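Local atomic coordinates of Maltose/maltodextrin transport permease homologue (Bdellovibrio bacteriovorus HD100, PDB entry 6FFL), a protein that probably takes part in ATP-driven uptake of maltose and maltodextrins, this part of the chain being the solute-binding domain, bound here to maltotriose. Residues Gly113-Leu119 / Met230-Trp236; Met11-His15 / Trp236-Asp240; Glu176-Lys180 / Val347-Trp351. All coordinates share one frame. Residue numbers count along the deposited sequence, not the author numbering.

In the fold
Solute-binding proteins of this family hold their sugar in a cleft between two lobes, and the three contacts trace that cleft along maltotriose. Contacts 1 and 2 share Trp236, their centres lie about 12 Å apart, and both reach the glucoses of chains C and B; strand 228-234 of the first runs on into helix 238-243 of the second. Contact 3, on helix 346-362, is about 21 Å from contact 1 and about 27 Å from contact 2 between centres and meets the third glucose, in chain D. Along the chain the segments come in the order 11-15, 113-119, 176-180, 230-240 and 347-351, so the pocket is assembled from widely separated pieces.

Contact 1 of 3, residues Gly113-Leu119 / Met230-Trp236; sequences GNHLMLL and MLINGDW. With GLC (alpha-D-glucopyranose), chain B; GLC (alpha-D-glucopyranose), chain C.
How the end of a strand pair becomes a sugar site is seen in two antiparallel strands, 116-119 and 230-234, whose axes approach to 4.5 Å at 146°. Leu119 and Leu231 form a hydrogen-bonded pair: Leu119 N to Leu231 O and Leu231 N to Leu119 O are both 2.8 Å. Leu119 takes an m rotamer, placing its CD1 4.0 Å from Leu231 CD2 and 3.8 Å from Asn233 CB. Met117 and Asn233 pair likewise, Met117 N to Asn233 O 3.0 Å and Asn233 N to Met117 O 3.2 Å. Leu116 (m, t) lies across from Gly234; a beta carbon on Gly234 would run into Trp236 CZ3, so the bare backbone admits the indole, which Leu116 CD2 meets at Trp236 CH2 (3.7 Å). Beyond the strand Asp235 (chi1 p) turns its carboxylate toward Gly113 and Asn114. Asn114 N makes weak hydrogen bonds to Asp235 OD1 (3.0 Å) and Asp235 OD2 (3.5 Å). Asn114, left-handed at phi/psi 62/25, binds the chain B glucose: sugar O2 donates to Asn114 OD1 (2.5 Å) and Asn114 ND2 to sugar O3 (3.0 Å). One face of Trp236 (chi1 p) covers the same glucose, CH2 to C1 3.5 Å, a carbohydrate-aromatic contact. The strands are the central pair of a four-stranded sheet, between 157-158 and 248-251; helix 164-167 packs on Leu116, and helix 238-243 on Met117, Leu119 and Leu231.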
loop_
_atom_site.group_PDB
_atom_site.type_symbol
_atom_site.label_atom_id
_atom_site.label_comp_id
_atom_site.label_asym_id
_atom_site.label_seq_id
_atom_site.Cartn_x
_atom_site.Cartn_y
_atom_site.Cartn_z
ATOM N N GLY A 113 -4.684 6.408 3.710
ATOM C CA GLY A 113 -4.400 5.184 4.436
ATOM C C GLY A 113 -3.248 4.466 3.767
ATOM O O GLY A 113 -2.104 4.905 3.874
ATOM N N ASN A 114 -3.546 3.376 3.072
ATOM C CA ASN A 114 -2.533 2.555 2.416
ATOM C C ASN A 114 -1.559 1.955 3.422
ATOM O O ASN A 114 -0.421 1.640 3.079
ATOM C CB ASN A 114 -1.781 3.366 1.346
ATOM C CG ASN A 114 -1.154 2.481 0.298
ATOM O OD1 ASN A 114 -1.823 1.609 -0.255
ATOM N ND2 ASN A 114 0.135 2.682 0.030
ATOM N N HIS A 115 -1.997 1.799 4.666
ATOM C CA HIS A 115 -1.130 1.449 5.779
ATOM C C HIS A 115 -1.318 -0.013 6.167
ATOM O O HIS A 115 -2.436 -0.542 6.126
ATOM C CB HIS A 115 -1.409 2.349 6.985
ATOM C CG HIS A 115 -2.855 2.404 7.389
ATOM N ND1 HIS A 115 -3.861 2.800 6.525
ATOM C CD2 HIS A 115 -3.461 2.129 8.567
ATOM C CE1 HIS A 115 -5.020 2.767 7.160
ATOM N NE2 HIS A 115 -4.805 2.362 8.402
ATOM N N LEU A 116 -0.221 -0.651 6.569
ATOM C CA LEU A 116 -0.248 -2.024 7.049
ATOM C C LEU A 116 -0.599 -2.086 8.530
ATOM O O LEU A 116 -0.327 -1.161 9.300
ATOM C CB LEU A 116 1.102 -2.691 6.830
ATOM C CG LEU A 116 1.491 -2.858 5.370
ATOM C CD1 LEU A 116 2.942 -3.353 5.303
ATOM C CD2 LEU A 116 0.554 -3.820 4.665
ATOM N N MET A 117 -1.184 -3.211 8.929
ATOM C CA MET A 117 -1.605 -3.394 10.311
ATOM C C MET A 117 -1.677 -4.890 10.572
ATOM O O MET A 117 -1.549 -5.697 9.654
ATOM C CB MET A 117 -2.959 -2.727 10.562
ATOM C CG MET A 117 -4.114 -3.457 9.905
ATOM S SD MET A 117 -5.487 -2.375 9.450
ATOM C CE MET A 117 -4.800 -1.545 8.003
ATOM N N LEU A 118 -1.888 -5.252 11.837
ATOM C CA LEU A 118 -2.198 -6.633 12.183
ATOM C C LEU A 118 -3.702 -6.838 12.054
ATOM O O LEU A 118 -4.489 -6.000 12.505
ATOM C CB LEU A 118 -1.731 -6.964 13.608
ATOM C CG LEU A 118 -1.813 -8.446 14.001
ATOM C CD1 LEU A 118 -0.665 -9.205 13.366
ATOM C CD2 LEU A 118 -1.793 -8.609 15.526
ATOM N N LEU A 119 -4.101 -7.918 11.386
ATOM C CA LEU A 119 -5.492 -8.338 11.350
ATOM C C LEU A 119 -5.551 -9.682 12.042
ATOM O O LEU A 119 -4.617 -10.481 11.926
ATOM C CB LEU A 119 -6.038 -8.463 9.910
ATOM C CG LEU A 119 -6.031 -7.182 9.065
ATOM C CD1 LEU A 119 -4.691 -7.005 8.347
ATOM C CD2 LEU A 119 -7.185 -7.231 8.060
ATOM N N MET A 230 -3.569 -14.796 12.298
ATOM C CA MET A 230 -3.154 -13.411 12.181
ATOM C C MET A 230 -2.611 -13.151 10.786
ATOM O O MET A 230 -2.096 -14.050 10.122
ATOM C CB MET A 230 -2.088 -13.056 13.228
ATOM C CG MET A 230 -2.657 -13.010 14.624
ATOM S SD MET A 230 -1.458 -12.724 15.919
ATOM C CE MET A 230 -0.627 -14.316 16.021
ATOM N N LEU A 231 -2.745 -11.904 10.354
ATOM C CA LEU A 231 -2.317 -11.465 9.033
ATOM C C LEU A 231 -1.717 -10.076 9.170
ATOM O O LEU A 231 -2.132 -9.301 10.034
ATOM C CB LEU A 231 -3.516 -11.457 8.065
ATOM C CG LEU A 231 -3.449 -10.618 6.789
ATOM C CD1 LEU A 231 -2.589 -11.347 5.772
ATOM C CD2 LEU A 231 -4.832 -10.394 6.238
ATOM N N ILE A 232 -0.728 -9.751 8.334
ATOM C CA ILE A 232 -0.333 -8.357 8.165
ATOM C C ILE A 232 -0.744 -7.944 6.758
ATOM O O ILE A 232 -0.328 -8.565 5.773
ATOM C CB ILE A 232 1.166 -8.130 8.417
ATOM C CG1 ILE A 232 1.472 -8.379 9.897
ATOM C CG2 ILE A 232 1.547 -6.666 8.054
ATOM C CD1 ILE A 232 2.965 -8.327 10.240
ATOM N N ASN A 233 -1.589 -6.919 6.667
ATOM C CA ASN A 233 -2.083 -6.465 5.375
ATOM C C ASN A 233 -2.578 -5.035 5.542
ATOM O O ASN A 233 -2.615 -4.491 6.651
ATOM C CB ASN A 233 -3.192 -7.397 4.847
ATOM C CG ASN A 233 -3.282 -7.418 3.326
ATOM O OD1 ASN A 233 -2.645 -6.609 2.637
ATOM N ND2 ASN A 233 -4.062 -8.357 2.790
ATOM N N GLY A 234 -2.953 -4.420 4.417
ATOM C CA GLY A 234 -3.277 -3.010 4.394
ATOM C C GLY A 234 -4.782 -2.746 4.391
ATOM O O GLY A 234 -5.599 -3.653 4.270
ATOM N N ASP A 235 -5.139 -1.467 4.533
ATOM C CA ASP A 235 -6.561 -1.128 4.602
ATOM C C ASP A 235 -7.292 -1.406 3.286
ATOM O O ASP A 235 -8.522 -1.526 3.291
ATOM C CB ASP A 235 -6.749 0.332 5.063
ATOM C CG ASP A 235 -6.270 1.374 4.032
ATOM O OD1 ASP A 235 -5.423 1.062 3.165
ATOM O OD2 ASP A 235 -6.756 2.526 4.111
ATOM N N TRP A 236 -6.563 -1.578 2.172
ATOM C CA TRP A 236 -7.204 -1.965 0.917
ATOM C C TRP A 236 -7.872 -3.331 1.005
ATOM O O TRP A 236 -8.701 -3.653 0.145
ATOM C CB TRP A 236 -6.178 -2.010 -0.228
ATOM C CG TRP A 236 -5.040 -2.964 0.073
ATOM C CD1 TRP A 236 -5.042 -4.324 -0.078
ATOM C CD2 TRP A 236 -3.753 -2.623 0.621
ATOM N NE1 TRP A 236 -3.836 -4.848 0.333
ATOM C CE2 TRP A 236 -3.028 -3.827 0.762
ATOM C CE3 TRP A 236 -3.142 -1.418 0.988
ATOM C CZ2 TRP A 236 -1.722 -3.859 1.263
ATOM C CZ3 TRP A 236 -1.837 -1.451 1.495
ATOM C CH2 TRP A 236 -1.148 -2.662 1.629
HETATM C C1 GLC B . -0.180 -2.295 -1.731
HETATM C C2 GLC B . 0.105 -0.806 -1.575
HETATM C C3 GLC B . 1.295 -0.346 -2.402
HETATM C C4 GLC B . 2.475 -1.255 -2.079
HETATM C C5 GLC B . 2.087 -2.704 -2.359
HETATM C C6 GLC B . 3.247 -3.658 -2.054
HETATM O O2 GLC B . -1.085 -0.089 -1.953
HETATM O O3 GLC B . 1.606 1.012 -2.042
HETATM O O4 GLC B . 3.576 -0.917 -2.909
HETATM O O5 GLC B . 1.004 -3.046 -1.500
HETATM O O6 GLC B . 2.997 -4.948 -2.654
HETATM C C1 GLC C . -4.117 -4.697 -4.206
HETATM C C2 GLC C . -4.315 -3.246 -3.754
HETATM C C3 GLC C . -2.989 -2.501 -3.695
HETATM C C4 GLC C . -1.948 -3.286 -2.896
HETATM C C5 GLC C . -1.842 -4.722 -3.426
HETATM C C6 GLC C . -0.909 -5.567 -2.560
HETATM O O1 GLC C . -3.713 -4.715 -5.577
HETATM O O2 GLC C . -5.156 -2.548 -4.677
HETATM O O3 GLC C . -3.220 -1.193 -3.128
HETATM O O4 GLC C . -0.690 -2.590 -3.016
HETATM O O5 GLC C . -3.122 -5.363 -3.406
HETATM O O6 GLC C . -0.704 -6.854 -3.161
#

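Contact 2 of 3, residues Met11-His15 / Trp236-Asp240. With GLC (alpha-D-glucopyranose), chain C; GLC (alpha-D-glucopyranose), chain B; SO4 (sulfate ion), chain H.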
loop_
_atom_site.group_PDB
_atom_site.type_symbol
_atom_site.label_atom_id
_atom_site.label_comp_id
_atom_site.label_asym_id
_atom_site.label_seq_id
_atom_site.Cartn_x
_atom_site.Cartn_y
_atom_site.Cartn_z
ATOM N N MET A 11 -6.329 -1.404 -8.508
ATOM C CA MET A 11 -7.331 -1.630 -7.465
ATOM C C MET A 11 -7.668 -3.106 -7.292
ATOM O O MET A 11 -8.042 -3.788 -8.252
ATOM C CB MET A 11 -8.622 -0.869 -7.780
ATOM C CG MET A 11 -8.479 0.633 -7.741
ATOM S SD MET A 11 -10.112 1.401 -7.831
ATOM C CE MET A 11 -9.639 3.100 -8.154
ATOM N N ILE A 12 -7.620 -3.560 -6.033
ATOM C CA ILE A 12 -8.027 -4.900 -5.656
ATOM C C ILE A 12 -9.515 -5.123 -5.953
ATOM O O ILE A 12 -10.302 -4.179 -6.097
ATOM C CB ILE A 12 -7.724 -5.081 -4.158
ATOM C CG1 ILE A 12 -7.715 -6.550 -3.744
ATOM C CG2 ILE A 12 -8.731 -4.292 -3.315
ATOM C CD1 ILE A 12 -7.467 -6.727 -2.251
ATOM N N TYR A 13 -9.899 -6.401 -6.015
ATOM C CA TYR A 13 -11.255 -6.815 -6.371
ATOM C C TYR A 13 -12.348 -5.921 -5.787
ATOM O O TYR A 13 -13.132 -5.319 -6.529
ATOM C CB TYR A 13 -11.483 -8.254 -5.918
ATOM C CG TYR A 13 -12.863 -8.761 -6.274
ATOM C CD1 TYR A 13 -13.154 -9.200 -7.559
ATOM C CD2 TYR A 13 -13.885 -8.776 -5.324
ATOM C CE1 TYR A 13 -14.428 -9.669 -7.881
ATOM C CE2 TYR A 13 -15.149 -9.228 -5.641
ATOM C CZ TYR A 13 -15.417 -9.671 -6.916
ATOM O OH TYR A 13 -16.681 -10.121 -7.222
ATOM N N GLY A 14 -12.422 -5.840 -4.457
ATOM C CA GLY A 14 -13.501 -5.089 -3.825
ATOM C C GLY A 14 -13.518 -3.625 -4.230
ATOM O O GLY A 14 -14.587 -3.028 -4.392
ATOM N N HIS A 15 -12.335 -3.027 -4.396
ATOM C CA HIS A 15 -12.270 -1.621 -4.784
ATOM C C HIS A 15 -12.604 -1.436 -6.258
ATOM O O HIS A 15 -13.273 -0.466 -6.625
ATOM C CB HIS A 15 -10.878 -1.037 -4.491
ATOM C CG HIS A 15 -10.584 -0.872 -3.030
ATOM N ND1 HIS A 15 -9.880 0.206 -2.532
ATOM C CD2 HIS A 15 -10.884 -1.653 -1.965
ATOM C CE1 HIS A 15 -9.768 0.083 -1.221
ATOM N NE2 HIS A 15 -10.364 -1.038 -0.854
ATOM N N TRP A 236 -6.563 -1.578 2.172
ATOM C CA TRP A 236 -7.204 -1.965 0.917
ATOM C C TRP A 236 -7.872 -3.331 1.005
ATOM O O TRP A 236 -8.701 -3.653 0.145
ATOM C CB TRP A 236 -6.178 -2.010 -0.228
ATOM C CG TRP A 236 -5.040 -2.964 0.073
ATOM C CD1 TRP A 236 -5.042 -4.324 -0.078
ATOM C CD2 TRP A 236 -3.753 -2.623 0.621
ATOM N NE1 TRP A 236 -3.836 -4.848 0.333
ATOM C CE2 TRP A 236 -3.028 -3.827 0.762
ATOM C CE3 TRP A 236 -3.142 -1.418 0.988
ATOM C CZ2 TRP A 236 -1.722 -3.859 1.263
ATOM C CZ3 TRP A 236 -1.837 -1.451 1.495
ATOM C CH2 TRP A 236 -1.148 -2.662 1.629
ATOM N N SER A 237 -7.520 -4.146 2.006
ATOM C CA SER A 237 -8.012 -5.514 2.080
ATOM C C SER A 237 -9.270 -5.662 2.927
ATOM O O SER A 237 -9.881 -6.733 2.903
ATOM C CB SER A 237 -6.914 -6.441 2.625
ATOM O OG SER A 237 -6.648 -6.175 4.007
ATOM N N TRP A 238 -9.676 -4.617 3.652
ATOM C CA TRP A 238 -10.808 -4.741 4.570
ATOM C C TRP A 238 -12.069 -5.187 3.844
ATOM O O TRP A 238 -12.796 -6.071 4.315
ATOM C CB TRP A 238 -11.073 -3.406 5.256
ATOM C CG TRP A 238 -10.002 -2.941 6.199
ATOM C CD1 TRP A 238 -9.007 -3.691 6.773
ATOM C CD2 TRP A 238 -9.842 -1.613 6.693
ATOM N NE1 TRP A 238 -8.235 -2.897 7.592
ATOM C CE2 TRP A 238 -8.739 -1.619 7.570
ATOM C CE3 TRP A 238 -10.529 -0.412 6.481
ATOM C CZ2 TRP A 238 -8.293 -0.465 8.219
ATOM C CZ3 TRP A 238 -10.092 0.732 7.137
ATOM C CH2 TRP A 238 -8.982 0.696 7.993
ATOM N N GLY A 239 -12.361 -4.558 2.704
ATOM C CA GLY A 239 -13.609 -4.850 2.015
ATOM C C GLY A 239 -13.707 -6.301 1.598
ATOM O O GLY A 239 -14.759 -6.929 1.728
ATOM N N ASP A 240 -12.601 -6.863 1.124
ATOM C CA ASP A 240 -12.641 -8.239 0.652
ATOM C C ASP A 240 -12.734 -9.238 1.796
ATOM O O ASP A 240 -13.367 -10.288 1.633
ATOM C CB ASP A 240 -11.436 -8.498 -0.243
ATOM C CG ASP A 240 -11.663 -7.960 -1.654
ATOM O OD1 ASP A 240 -12.618 -8.417 -2.318
ATOM O OD2 ASP A 240 -10.944 -7.046 -2.082
HETATM C C1 GLC C . -4.117 -4.697 -4.206
HETATM C C2 GLC C . -4.315 -3.246 -3.754
HETATM C C3 GLC C . -2.989 -2.501 -3.695
HETATM C C4 GLC C . -1.948 -3.286 -2.896
HETATM C C5 GLC C . -1.842 -4.722 -3.426
HETATM C C6 GLC C . -0.909 -5.567 -2.560
HETATM O O1 GLC C . -3.713 -4.715 -5.577
HETATM O O2 GLC C . -5.156 -2.548 -4.677
HETATM O O3 GLC C . -3.220 -1.193 -3.128
HETATM O O4 GLC C . -0.690 -2.590 -3.016
HETATM O O5 GLC C . -3.122 -5.363 -3.406
HETATM O O6 GLC C . -0.704 -6.854 -3.161
HETATM C C1 GLC B . -0.180 -2.295 -1.731
HETATM C C2 GLC B . 0.105 -0.806 -1.575
HETATM C C3 GLC B . 1.295 -0.346 -2.402
HETATM C C4 GLC B . 2.475 -1.255 -2.079
HETATM C C5 GLC B . 2.087 -2.704 -2.359
HETATM C C6 GLC B . 3.247 -3.658 -2.054
HETATM O O2 GLC B . -1.085 -0.089 -1.953
HETATM O O3 GLC B . 1.606 1.012 -2.042
HETATM O O4 GLC B . 3.576 -0.917 -2.909
HETATM O O5 GLC B . 1.004 -3.046 -1.500
HETATM O O6 GLC B . 2.997 -4.948 -2.654
HETATM S S SO4 H . -7.504 -9.317 -7.279
HETATM O O1 SO4 H . -6.557 -10.342 -6.860
HETATM O O2 SO4 H . -6.917 -8.558 -8.386
HETATM O O3 SO4 H . -7.792 -8.414 -6.170
HETATM O O4 SO4 H . -8.755 -9.937 -7.700
HETATM O O HOH W 1 -10.862 -1.890 1.819
#
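This is a contact between two helix starts, the N-terminus of helix 13-29 and the beginning of helix 238-243, and it probably bridges the two lobes at the reducing end of the sugar. Its most direct bond is Gly14 N to Asp240 OD2, 3.0 Å: a side-chain carboxylate answers a backbone NH in the first turn of the other helix. A beta carbon on Gly14 would crowd that oxygen. Ile12, at the N-cap position, extends in t, t so that its CD1 meets the edge of the Trp236 indole, 4.0 Å from Trp236 CD1, while Ile12 CG2 rests 3.5 Å from Trp236 O. A water links His15 NE2 (2.8 Å) to Gly239 N (3.2 Å). Ile12 N also makes a weak hydrogen bond of 3.0 Å to the chain C glucose at GLC O2. Tyr13 N binds sulfate O3 at 2.9 Å. The backbone NH groups at this helix N-terminus thus bind two anions, a sulfate, probably from the crystallisation liquor, at Tyr13 and Asp240 at Gly14, the latter tying the two helix starts together.

Contact 3 of 3, residues Glu176-Lys180 / Val347-Trp351. With GLC (alpha-D-glucopyranose), chain D.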
loop_
_atom_site.group_PDB
_atom_site.type_symbol
_atom_site.label_atom_id
_atom_site.label_comp_id
_atom_site.label_asym_id
_atom_site.label_seq_id
_atom_site.Cartn_x
_atom_site.Cartn_y
_atom_site.Cartn_z
ATOM N N GLU A 176 17.356 3.003 12.606
ATOM C CA GLU A 176 17.248 4.118 11.680
ATOM C C GLU A 176 16.180 3.868 10.615
ATOM O O GLU A 176 15.969 2.736 10.168
ATOM C CB GLU A 176 18.597 4.365 11.008
ATOM C CG GLU A 176 19.715 4.778 11.947
ATOM C CD GLU A 176 21.083 4.403 11.417
ATOM O OE1 GLU A 176 21.543 3.263 11.685
ATOM O OE2 GLU A 176 21.695 5.248 10.724
ATOM N N ALA A 177 15.521 4.950 10.192
ATOM C CA ALA A 177 14.649 4.914 9.022
ATOM C C ALA A 177 15.445 4.523 7.778
ATOM O O ALA A 177 16.665 4.667 7.726
ATOM C CB ALA A 177 13.985 6.277 8.806
ATOM N N PHE A 178 14.741 4.040 6.749
ATOM C CA PHE A 178 15.453 3.572 5.560
ATOM C C PHE A 178 15.798 4.692 4.591
ATOM O O PHE A 178 16.518 4.451 3.621
ATOM C CB PHE A 178 14.660 2.468 4.834
ATOM C CG PHE A 178 13.327 2.911 4.256
ATOM C CD1 PHE A 178 13.260 3.549 3.030
ATOM C CD2 PHE A 178 12.137 2.608 4.912
ATOM C CE1 PHE A 178 12.038 3.934 2.484
ATOM C CE2 PHE A 178 10.905 2.983 4.371
ATOM C CZ PHE A 178 10.860 3.649 3.152
ATOM N N LEU A 179 15.306 5.898 4.830
ATOM C CA LEU A 179 15.659 7.078 4.053
ATOM C C LEU A 179 16.124 8.143 5.032
ATOM O O LEU A 179 15.510 8.324 6.086
ATOM C CB LEU A 179 14.439 7.565 3.254
ATOM C CG LEU A 179 14.511 8.364 1.963
ATOM C CD1 LEU A 179 15.402 7.684 0.935
ATOM C CD2 LEU A 179 13.085 8.533 1.433
ATOM N N LYS A 180 17.212 8.830 4.704
ATOM C CA LYS A 180 17.692 9.883 5.585
ATOM C C LYS A 180 16.721 11.063 5.583
ATOM O O LYS A 180 15.748 11.106 4.827
ATOM C CB LYS A 180 19.087 10.339 5.171
ATOM C CG LYS A 180 20.180 9.345 5.499
ATOM C CD LYS A 180 21.531 9.886 5.094
ATOM C CE LYS A 180 22.651 9.027 5.650
ATOM N NZ LYS A 180 23.996 9.598 5.347
ATOM N N VAL A 347 13.201 6.865 -3.876
ATOM C CA VAL A 347 12.534 5.792 -3.136
ATOM C C VAL A 347 12.368 4.560 -4.011
ATOM O O VAL A 347 12.409 3.423 -3.524
ATOM C CB VAL A 347 11.174 6.285 -2.596
ATOM C CG1 VAL A 347 10.409 5.152 -1.928
ATOM C CG2 VAL A 347 11.385 7.414 -1.623
ATOM N N ARG A 348 12.192 4.766 -5.315
ATOM C CA ARG A 348 12.077 3.655 -6.251
ATOM C C ARG A 348 13.329 2.786 -6.226
ATOM O O ARG A 348 13.241 1.551 -6.213
ATOM C CB ARG A 348 11.822 4.212 -7.656
ATOM C CG ARG A 348 11.851 3.186 -8.753
ATOM C CD ARG A 348 10.531 2.456 -8.826
ATOM N NE ARG A 348 10.565 1.158 -8.152
ATOM C CZ ARG A 348 9.660 0.762 -7.259
ATOM N NH1 ARG A 348 8.666 1.564 -6.913
ATOM N NH2 ARG A 348 9.744 -0.452 -6.733
ATOM N N ALA A 349 14.509 3.419 -6.223
ATOM C CA ALA A 349 15.755 2.673 -6.122
ATOM C C ALA A 349 15.834 1.905 -4.809
ATOM O O ALA A 349 16.344 0.777 -4.771
ATOM C CB ALA A 349 16.945 3.625 -6.248
ATOM N N VAL A 350 15.345 2.506 -3.722
ATOM C CA VAL A 350 15.363 1.830 -2.426
ATOM C C VAL A 350 14.489 0.585 -2.466
ATOM O O VAL A 350 14.912 -0.499 -2.045
ATOM C CB VAL A 350 14.930 2.786 -1.301
ATOM C CG1 VAL A 350 14.730 1.998 -0.004
ATOM C CG2 VAL A 350 15.982 3.876 -1.085
ATOM N N TRP A 351 13.254 0.716 -2.967
ATOM C CA TRP A 351 12.376 -0.453 -3.039
ATOM C C TRP A 351 12.994 -1.557 -3.887
ATOM O O TRP A 351 12.949 -2.740 -3.525
ATOM C CB TRP A 351 11.020 -0.078 -3.636
ATOM C CG TRP A 351 10.130 0.786 -2.818
ATOM C CD1 TRP A 351 9.443 1.879 -3.266
ATOM C CD2 TRP A 351 9.769 0.621 -1.430
ATOM N NE1 TRP A 351 8.687 2.414 -2.240
ATOM C CE2 TRP A 351 8.871 1.662 -1.108
ATOM C CE3 TRP A 351 10.118 -0.302 -0.432
ATOM C CZ2 TRP A 351 8.324 1.814 0.166
ATOM C CZ3 TRP A 351 9.571 -0.144 0.839
ATOM C CH2 TRP A 351 8.683 0.903 1.121
HETATM C C1 GLC D . 4.549 -0.117 -2.254
HETATM C C2 GLC D . 4.954 1.033 -3.179
HETATM C C3 GLC D . 5.607 0.464 -4.443
HETATM C C4 GLC D . 6.790 -0.411 -4.069
HETATM C C5 GLC D . 6.343 -1.514 -3.098
HETATM C C6 GLC D . 7.557 -2.261 -2.555
HETATM O O2 GLC D . 3.815 1.852 -3.513
HETATM O O3 GLC D . 6.071 1.541 -5.287
HETATM O O4 GLC D . 7.330 -1.001 -5.261
HETATM O O5 GLC D . 5.705 -0.910 -1.968
HETATM O O6 GLC D . 7.178 -3.465 -1.854
#
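One helix, 346-362, both lines the sugar pocket and packs against the loop that joins helices 170-173 and 191-205. It turns Val347, Val350 and Trp351 to residues 176-180 of that loop, while Arg348 leaves on another side for the sugar. Phe178 and Leu179 answer from the loop, both with their CA-to-CB bonds toward the helix. Phe178, in the p rotamer, brings its CD1 within 3.7 Å of Val350 CG1 and its CZ within 4.1 Å of Trp351 CH2; the two aromatic rings meet obliquely, with planes at 47° and centroids 5.4 Å apart. Leu179 (t, p) divides its methyls, CD2 lying 3.7 Å from Val347 CG2 and CD1 4.3 Å from Val350 CG2. Both valines are t, so Val350 can offer CG1 to the phenyl ring and CG2 to the leucine. Trp351, at m, swings its indole alongside Phe178, and one indole face is covered by the chain D glucose, with Trp351 CD1 3.6 Å from sugar C4, a carbohydrate-aromatic contact. Arg348 starts t, p and bends its chain so that NH1 donates to O3 of that glucose (3.1 Å) and NH2 to O4 (2.9 Å); Asp352 forms a salt bridge with the guanidinium. Between loop and helix no hydrogen bond forms, and the contact is wholly apolar. Trp351 therefore joins an apolar packing surface to a sugar-facing one, while the charged, directional bonds of Arg348 grip the hydroxyls of the glucose at the non-reducing end.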